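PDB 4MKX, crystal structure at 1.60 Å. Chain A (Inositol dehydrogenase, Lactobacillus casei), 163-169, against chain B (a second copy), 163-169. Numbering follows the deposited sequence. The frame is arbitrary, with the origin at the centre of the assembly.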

# COMPACT_ATOMS: atom_id res chain seq x y z
N THR A 163 -4.26 -23.46 7.21
CA THR A 163 -4.13 -23.69 8.64
C THR A 163 -5.03 -22.74 9.44
O THR A 163 -5.50 -23.09 10.51
CB THR A 163 -2.69 -23.47 9.10
OG1 THR A 163 -2.40 -22.08 9.00
CG2 THR A 163 -1.73 -24.24 8.23
N LEU A 164 -5.26 -21.54 8.93
CA LEU A 164 -6.06 -20.58 9.68
C LEU A 164 -6.79 -19.65 8.72
O LEU A 164 -6.22 -19.20 7.73
CB LEU A 164 -5.17 -19.75 10.62
CG LEU A 164 -5.87 -18.76 11.57
CD1 LEU A 164 -5.05 -18.65 12.83
CD2 LEU A 164 -6.01 -17.38 10.94
N ILE A 165 -8.05 -19.36 9.02
CA ILE A 165 -8.76 -18.33 8.28
C ILE A 165 -9.27 -17.29 9.27
O ILE A 165 -9.85 -17.63 10.29
CB ILE A 165 -9.93 -18.91 7.47
CG1 ILE A 165 -9.38 -19.80 6.37
CG2 ILE A 165 -10.72 -17.78 6.83
CD1 ILE A 165 -10.47 -20.38 5.47
N ARG A 166 -9.02 -16.02 8.97
CA ARG A 166 -9.54 -14.92 9.78
C ARG A 166 -10.47 -14.13 8.88
O ARG A 166 -10.09 -13.76 7.78
CB ARG A 166 -8.41 -14.01 10.27
CG ARG A 166 -8.93 -12.76 10.98
CD ARG A 166 -7.79 -11.84 11.50
NE ARG A 166 -6.90 -11.35 10.45
CZ ARG A 166 -7.14 -10.28 9.70
NH1 ARG A 166 -8.25 -9.58 9.88
NH2 ARG A 166 -6.28 -9.91 8.76
N SER A 167 -11.70 -13.92 9.32
CA SER A 167 -12.62 -13.12 8.52
C SER A 167 -13.33 -12.07 9.37
O SER A 167 -13.79 -12.35 10.48
CB SER A 167 -13.62 -14.04 7.79
OG SER A 167 -14.09 -13.40 6.60
N TYR A 168 -13.37 -10.84 8.86
CA TYR A 168 -13.99 -9.73 9.55
C TYR A 168 -15.14 -9.24 8.71
O TYR A 168 -14.98 -9.04 7.50
CB TYR A 168 -13.02 -8.56 9.65
CG TYR A 168 -11.95 -8.62 10.71
CD1 TYR A 168 -11.62 -9.80 11.38
CD2 TYR A 168 -11.26 -7.47 11.05
CE1 TYR A 168 -10.62 -9.81 12.36
CE2 TYR A 168 -10.27 -7.47 12.01
CZ TYR A 168 -9.96 -8.63 12.67
OH TYR A 168 -8.98 -8.59 13.63
N SER A 169 -16.28 -9.00 9.33
CA SER A 169 -17.39 -8.30 8.69
C SER A 169 -17.85 -7.21 9.65
O SER A 169 -18.48 -7.49 10.67
CB SER A 169 -18.56 -9.24 8.40
OG SER A 169 -18.19 -10.20 7.42
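Chain B, residues 163-169: TLIRSYS

The contact is a small, exactly two-fold symmetric face-to-face packing of two β-strands, made entirely by side chains and centred on a pair of stacked arginines, each weakly hydrogen-bonded to a tyrosine of the opposite copy. Chain B 163-169 is a strand throughout, as is chain A 163-169, and in both copies the strand begins earlier in the chain and continues later. From residue 164 to 169 the backbone holds extended values, with phi between -151° and -117° and psi between 107° and 138°; Thr B163, at -105/-32, departs from them, exactly as Thr A163 does.

The N-to-C directions of the two strands make an angle of 153°, so chain B runs roughly antiparallel to chain A, with a signed crossing angle of -153°. The axes come no closer than 12.5 Å, far beyond the spacing of hydrogen-bonded neighbours in a sheet. The register is set by Arg A166 and Arg B166, whose CA atoms lie 11.0 Å apart, and the gap is filled by side chains. Alternation along the strand selects them: the CA-to-CB bonds of Leu B164, Arg B166 and Tyr B168 point toward chain A, while that of Ile B165 points away. Ser B167 and Ser B169 are out of reach, as is Thr B163. The same residues of chain A face chain B, and the two stretches together bury 207 Å².

At the centre, the guanidinium of Arg B166 lies flat on that of Arg A166, with centres 3.9 Å apart and planes only 7° from parallel. Arg A166 NE and Arg B166 NE are 3.8 Å apart, each over a face of the other group. Two like charges are thus held close together, an arrangement that the charges alone would oppose; flat stacking leaves the edges of both groups free for hydrogen bonding, and NE, NH1 and NH2 of each arginine have hydrogen bonds elsewhere in the structure. The aliphatic portions also meet, Arg A166 CD lying 3.6 Å from Arg B166 CD. Both side chains have chi1 and chi2 in t, which extends them across the gap, before chi3 turns to p at 59°.

The tyrosines engage these edges. Tyr B168 OH sits near the plane of the Arg A166 guanidinium and accepts a hydrogen bond from Arg A166 NE at 3.2 Å; the N-H...acceptor angle of 127° marks it as weak. Symmetry gives the equivalent bond from Arg B166 NE to Tyr A168 OH, also 3.2 Å, weak and at 127°. Each tyrosine adopts chi1 m, at -79°.

Leucines add a lesser contact: Leu A164 CD2 is 4.4 Å from Tyr B168 OH, and Tyr A168 OH is likewise 4.4 Å from Leu B164 CD2. In an antiparallel register centred on 166, residue 164 of one strand falls opposite 168 of the other, so each tyrosine hydroxyl reaches both the arginine and the leucine of its partner. Arg B166 and Tyr B168 contribute 52 and 39 Å² of covered area, against 14 Å² for Leu B164.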

# COMPACT_ATOMS: atom_id res chain seq x y z
N THR B 163 -11.54 -1.61 22.02
CA THR B 163 -12.50 -2.70 22.12
C THR B 163 -11.86 -4.05 21.79
O THR B 163 -12.25 -5.07 22.32
CB THR B 163 -13.67 -2.48 21.17
OG1 THR B 163 -13.19 -2.65 19.83
CG2 THR B 163 -14.24 -1.10 21.31
N LEU B 164 -10.87 -4.05 20.90
CA LEU B 164 -10.25 -5.31 20.51
C LEU B 164 -8.80 -5.09 20.12
O LEU B 164 -8.47 -4.11 19.45
CB LEU B 164 -11.01 -5.93 19.32
CG LEU B 164 -10.57 -7.32 18.84
CD1 LEU B 164 -11.78 -8.05 18.29
CD2 LEU B 164 -9.51 -7.23 17.75
N ILE B 165 -7.93 -5.99 20.54
CA ILE B 165 -6.57 -5.98 20.06
C ILE B 165 -6.25 -7.33 19.44
O ILE B 165 -6.54 -8.37 20.02
CB ILE B 165 -5.57 -5.67 21.18
CG1 ILE B 165 -5.77 -4.24 21.66
CG2 ILE B 165 -4.14 -5.80 20.66
CD1 ILE B 165 -4.78 -3.82 22.75
N ARG B 166 -5.69 -7.31 18.23
CA ARG B 166 -5.25 -8.54 17.58
C ARG B 166 -3.75 -8.42 17.42
O ARG B 166 -3.26 -7.42 16.91
CB ARG B 166 -5.90 -8.69 16.19
CG ARG B 166 -5.34 -9.87 15.41
CD ARG B 166 -6.00 -10.05 14.01
NE ARG B 166 -5.85 -8.88 13.14
CZ ARG B 166 -4.79 -8.65 12.37
NH1 ARG B 166 -3.78 -9.51 12.37
NH2 ARG B 166 -4.74 -7.56 11.61
N SER B 167 -3.01 -9.42 17.88
CA SER B 167 -1.56 -9.38 17.71
C SER B 167 -1.03 -10.70 17.19
O SER B 167 -1.42 -11.78 17.66
CB SER B 167 -0.88 -8.96 19.02
OG SER B 167 0.38 -8.35 18.76
N TYR B 168 -0.17 -10.63 16.17
CA TYR B 168 0.41 -11.81 15.56
C TYR B 168 1.91 -11.75 15.77
O TYR B 168 2.53 -10.71 15.53
CB TYR B 168 0.21 -11.76 14.05
CG TYR B 168 -1.15 -12.16 13.51
CD1 TYR B 168 -2.28 -12.25 14.32
CD2 TYR B 168 -1.29 -12.45 12.17
CE1 TYR B 168 -3.52 -12.62 13.79
CE2 TYR B 168 -2.51 -12.81 11.63
CZ TYR B 168 -3.61 -12.90 12.43
OH TYR B 168 -4.81 -13.28 11.87
N SER B 169 2.50 -12.87 16.17
CA SER B 169 3.95 -13.03 16.17
C SER B 169 4.27 -14.35 15.48
O SER B 169 4.03 -15.42 16.04
CB SER B 169 4.51 -13.05 17.60
OG SER B 169 4.33 -11.79 18.22